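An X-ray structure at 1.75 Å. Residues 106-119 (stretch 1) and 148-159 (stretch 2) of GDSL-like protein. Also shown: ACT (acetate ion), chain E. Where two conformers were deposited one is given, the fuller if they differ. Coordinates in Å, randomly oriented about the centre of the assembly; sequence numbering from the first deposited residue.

Stretch 1 (106-119) EFSVNDDSTEHFME
Stretch 2, residues 148-159: GANAQLMHGRIA

Stretch 1 runs as an irregular loop from Phe107 to Thr114, its N-cap, and enters a helix at Glu115; stretch 2 is extended at Ala149 and Asn150, passes through its N-cap Ala151 and is helical from Gln152. The two helices run in broadly the same direction, their axes inclined by 35° and 8.9 Å apart at closest approach. In the backbone register, Val109 CA lies 5.3 Å from Asn150 CA, Ser113 CA lies 4.1 Å from Ala151 CA, and Met118 CA lies 5.2 Å from Met154 CA; 677 Å² is buried in all.

His155 is the polar centre of the contact. With chi1 m (-65°) and chi2 168°, its ring extends from the helix into the loop of stretch 1, so that both nitrogens find partners near the ring plane. Ser108, chi1 m (-52°), places OG 2.8 Å from His155 ND1 in a hydrogen bond whose donor may be either atom. On the other nitrogen, His155 NE2 donates to Asp111 OD2 at 2.8 Å (141°); Asp111 is m (-70°) with chi2 16°, and its CA-to-CB bond points toward stretch 2. Within the loop, Phe107 O accepts from Asn110 N (3.1 Å) and Asp111 N (3.0 Å), a tight turn in which Ser108 and Asp111 both reach the same imidazole. Phe107 O also lies at the ring edge, 3.5 Å from His155 CE1.

A main-chain hydrogen bond, Ala151 N to Ser108 O (2.9 Å, 156°), fastens the loop to the start of the second helix. Ala151 CB points toward stretch 1 and packs 3.5 Å from Asp111 O. Beside it, Asn150 adopts p (70°), with phi/psi of -164/-178, which turns its amide back on its own chain: OD1 accepts from Gln152 N at 2.9 Å, while ND2 donates to Gln152 OE1 at 3.2 Å. Gln152 is t,t, extended enough to meet it. Ser113, t (-157°), brings OG within 3.6 Å of Met154 CG.

Further along, contact is largely apolar and involves two selenomethionines. Met154 is m,m with chi3 103°; chi1 puts CG 3.4 Å from Thr114 O, and chi2 then sets SE 4.1 Å from Glu115 N, beside the first turn of the other helix. Met118, in the conformer given, is instead t,t,p (-165°, 168°, 35°). Its CB lies 3.9 Å from Met154 CB, its CG 3.8 Å from CD1 of Ile158 (m,m), and its SE 3.6 Å from CD of the extended Arg157 (m,t,t).

Away from this contact, Asn110 ND2 donates to acetate OXT at 2.7 Å.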

# COMPACT_ATOMS: atom_id res chain seq x y z
N GLU A 106 -1.71 -1.84 -6.20
CA GLU A 106 -1.16 -0.68 -6.89
C GLU A 106 -0.17 0.05 -5.98
O GLU A 106 -0.56 0.99 -5.24
CB GLU A 106 -2.35 0.21 -7.28
CG GLU A 106 -2.05 1.41 -8.15
CD GLU A 106 -1.41 2.61 -7.48
OE1 GLU A 106 -0.23 2.90 -7.82
OE2 GLU A 106 -2.07 3.23 -6.57
N PHE A 107 1.10 -0.38 -6.03
CA PHE A 107 2.15 0.15 -5.15
C PHE A 107 3.43 0.49 -5.93
O PHE A 107 4.47 0.75 -5.33
CB PHE A 107 2.47 -0.83 -4.02
CG PHE A 107 1.46 -0.86 -2.90
CD1 PHE A 107 1.23 0.28 -2.12
CD2 PHE A 107 0.69 -1.99 -2.67
CE1 PHE A 107 0.32 0.24 -1.06
CE2 PHE A 107 -0.29 -1.97 -1.67
CZ PHE A 107 -0.43 -0.88 -0.84
N SER A 108 3.40 0.41 -7.27
CA SER A 108 4.64 0.54 -8.07
C SER A 108 5.22 1.96 -8.15
O SER A 108 6.35 2.10 -8.66
CB SER A 108 4.45 -0.08 -9.46
OG SER A 108 3.95 -1.41 -9.33
N VAL A 109 4.53 3.01 -7.63
CA VAL A 109 5.18 4.32 -7.49
C VAL A 109 5.18 4.74 -6.01
O VAL A 109 5.33 5.96 -5.68
CB VAL A 109 4.55 5.40 -8.38
CG1 VAL A 109 4.87 5.14 -9.85
CG2 VAL A 109 3.05 5.56 -8.18
N ASN A 110 5.03 3.78 -5.12
CA ASN A 110 5.17 4.01 -3.68
C ASN A 110 6.40 3.24 -3.18
O ASN A 110 7.33 3.83 -2.60
CB ASN A 110 3.93 3.56 -2.91
CG ASN A 110 2.76 4.50 -3.10
OD1 ASN A 110 1.87 4.23 -3.91
ND2 ASN A 110 2.81 5.66 -2.44
N ASP A 111 6.42 1.94 -3.45
CA ASP A 111 7.57 1.08 -3.21
C ASP A 111 8.76 1.65 -4.00
O ASP A 111 8.58 2.07 -5.14
CB ASP A 111 7.35 -0.36 -3.69
CG ASP A 111 6.35 -1.14 -2.86
OD1 ASP A 111 5.58 -0.49 -2.08
OD2 ASP A 111 6.34 -2.38 -2.98
N ASP A 112 9.96 1.63 -3.41
CA ASP A 112 11.21 1.83 -4.18
C ASP A 112 11.52 0.52 -4.92
O ASP A 112 11.02 -0.55 -4.54
CB ASP A 112 12.39 2.20 -3.27
CG ASP A 112 12.25 3.54 -2.56
OD1 ASP A 112 11.70 4.47 -3.18
OD2 ASP A 112 12.71 3.64 -1.40
N SER A 113 12.28 0.61 -6.04
CA SER A 113 12.56 -0.58 -6.86
C SER A 113 13.76 -1.34 -6.29
O SER A 113 14.88 -1.29 -6.85
CB SER A 113 12.77 -0.24 -8.33
OG SER A 113 12.50 -1.39 -9.14
N THR A 114 13.54 -2.04 -5.17
CA THR A 114 14.62 -2.62 -4.40
C THR A 114 14.21 -4.01 -3.98
O THR A 114 13.02 -4.31 -3.93
CB THR A 114 14.98 -1.79 -3.15
OG1 THR A 114 13.86 -1.77 -2.26
CG2 THR A 114 15.48 -0.40 -3.50
N GLU A 115 15.19 -4.82 -3.55
CA GLU A 115 14.92 -6.19 -3.13
C GLU A 115 14.05 -6.23 -1.88
O GLU A 115 13.24 -7.14 -1.75
CB GLU A 115 16.23 -6.94 -2.93
CG GLU A 115 16.96 -7.13 -4.24
CD GLU A 115 16.97 -8.54 -4.79
OE1 GLU A 115 16.08 -9.36 -4.39
OE2 GLU A 115 17.89 -8.82 -5.59
N HIS A 116 14.20 -5.23 -1.01
CA HIS A 116 13.36 -5.06 0.19
C HIS A 116 11.87 -5.02 -0.19
O HIS A 116 11.08 -5.76 0.37
CB HIS A 116 13.79 -3.80 0.95
CG HIS A 116 12.86 -3.45 2.06
ND1 HIS A 116 12.82 -4.15 3.26
CD2 HIS A 116 11.89 -2.50 2.14
CE1 HIS A 116 11.87 -3.64 4.02
NE2 HIS A 116 11.30 -2.62 3.36
N PHE A 117 11.51 -4.13 -1.13
CA PHE A 117 10.14 -4.00 -1.59
C PHE A 117 9.68 -5.19 -2.44
O PHE A 117 8.49 -5.53 -2.44
CB PHE A 117 9.93 -2.61 -2.22
CG PHE A 117 9.89 -1.52 -1.17
CD1 PHE A 117 8.83 -1.44 -0.27
CD2 PHE A 117 10.91 -0.58 -1.08
CE1 PHE A 117 8.83 -0.48 0.73
CE2 PHE A 117 10.88 0.41 -0.11
CZ PHE A 117 9.84 0.46 0.79
N MSE A 118 10.59 -5.85 -3.16
CA MSE A 118 10.23 -7.11 -3.80
C MSE A 118 9.73 -8.09 -2.74
O MSE A 118 8.72 -8.78 -2.94
CB MSE A 118 11.29 -7.80 -4.65
CG MSE A 118 10.62 -8.85 -5.49
SE MSE A 118 11.83 -9.52 -6.90
CE MSE A 118 13.50 -9.43 -5.86
N GLU A 119 10.42 -8.12 -1.60
CA GLU A 119 10.08 -9.05 -0.52
C GLU A 119 8.75 -8.67 0.16
O GLU A 119 7.90 -9.54 0.37
CB GLU A 119 11.24 -9.11 0.48
CG GLU A 119 11.07 -10.23 1.49
CD GLU A 119 12.21 -10.43 2.49
OE1 GLU A 119 13.23 -9.70 2.41
OE2 GLU A 119 12.07 -11.28 3.37
N GLY A 148 10.03 8.65 -15.99
CA GLY A 148 9.70 7.33 -16.49
C GLY A 148 9.84 6.20 -15.47
O GLY A 148 9.74 5.06 -15.85
N ALA A 149 10.17 6.51 -14.21
CA ALA A 149 10.56 5.48 -13.21
C ALA A 149 9.34 4.79 -12.61
O ALA A 149 8.31 5.40 -12.40
CB ALA A 149 11.38 6.09 -12.09
N ASN A 150 9.54 3.53 -12.19
CA ASN A 150 8.65 2.88 -11.24
C ASN A 150 9.35 1.63 -10.67
O ASN A 150 10.49 1.39 -11.00
CB ASN A 150 7.28 2.56 -11.86
CG ASN A 150 7.32 1.46 -12.90
OD1 ASN A 150 8.33 0.75 -13.01
ND2 ASN A 150 6.26 1.33 -13.69
N ALA A 151 8.66 0.87 -9.81
CA ALA A 151 9.20 -0.30 -9.19
C ALA A 151 8.69 -1.57 -9.88
O ALA A 151 8.73 -2.64 -9.33
CB ALA A 151 8.92 -0.27 -7.70
N GLN A 152 8.26 -1.45 -11.14
CA GLN A 152 7.70 -2.58 -11.88
C GLN A 152 8.77 -3.66 -12.15
O GLN A 152 8.40 -4.82 -12.36
CB GLN A 152 7.08 -2.07 -13.18
CG GLN A 152 6.44 -3.12 -14.07
CD GLN A 152 5.85 -2.48 -15.31
OE1 GLN A 152 5.53 -1.28 -15.32
NE2 GLN A 152 5.68 -3.27 -16.36
N LEU A 153 10.07 -3.33 -12.12
CA LEU A 153 11.08 -4.37 -12.30
C LEU A 153 10.90 -5.40 -11.17
O LEU A 153 10.95 -6.61 -11.40
CB LEU A 153 12.48 -3.79 -12.24
CG LEU A 153 13.59 -4.83 -12.42
CD1 LEU A 153 13.62 -5.35 -13.85
CD2 LEU A 153 14.94 -4.29 -12.02
N MSE A 154 10.74 -4.91 -9.95
CA MSE A 154 10.57 -5.78 -8.79
C MSE A 154 9.19 -6.42 -8.79
O MSE A 154 9.04 -7.63 -8.59
CB MSE A 154 10.81 -5.07 -7.43
CG MSE A 154 12.15 -4.42 -7.25
SE MSE A 154 13.61 -5.76 -7.26
CE MSE A 154 14.14 -5.30 -9.10
N HIS A 155 8.16 -5.59 -8.98
CA HIS A 155 6.79 -6.07 -8.89
C HIS A 155 6.46 -7.09 -10.00
O HIS A 155 5.67 -8.04 -9.79
CB HIS A 155 5.84 -4.90 -8.85
CG HIS A 155 6.02 -4.07 -7.62
ND1 HIS A 155 5.44 -2.82 -7.49
CD2 HIS A 155 6.66 -4.33 -6.45
CE1 HIS A 155 5.77 -2.34 -6.29
NE2 HIS A 155 6.47 -3.26 -5.62
N GLY A 156 7.02 -6.86 -11.18
CA GLY A 156 6.81 -7.72 -12.34
C GLY A 156 7.39 -9.11 -12.14
O GLY A 156 6.86 -10.09 -12.71
N ARG A 157 8.49 -9.22 -11.41
CA ARG A 157 9.09 -10.52 -11.09
C ARG A 157 8.11 -11.33 -10.26
O ARG A 157 8.00 -12.56 -10.43
CB ARG A 157 10.41 -10.38 -10.33
CG ARG A 157 11.52 -9.80 -11.19
CD ARG A 157 12.74 -9.44 -10.36
NE ARG A 157 13.89 -9.16 -11.20
CZ ARG A 157 14.94 -8.41 -10.85
NH1 ARG A 157 15.10 -8.03 -9.59
NH2 ARG A 157 15.81 -8.02 -11.77
N ILE A 158 7.39 -10.64 -9.36
CA ILE A 158 6.33 -11.29 -8.57
C ILE A 158 5.13 -11.64 -9.45
O ILE A 158 4.56 -12.73 -9.31
CB ILE A 158 5.92 -10.43 -7.36
CG1 ILE A 158 7.12 -10.17 -6.45
CG2 ILE A 158 4.74 -11.04 -6.62
CD1 ILE A 158 7.95 -11.42 -6.09
N ALA A 159 4.74 -10.73 -10.36
CA ALA A 159 3.67 -11.01 -11.28
C ALA A 159 3.93 -12.31 -12.05
O ALA A 159 3.01 -13.13 -12.17
CB ALA A 159 3.50 -9.86 -12.25
C ACT E . 1.41 8.47 -3.27
O ACT E . 1.64 9.70 -3.02
OXT ACT E . 1.00 7.68 -2.42
CH3 ACT E . 1.66 7.90 -4.63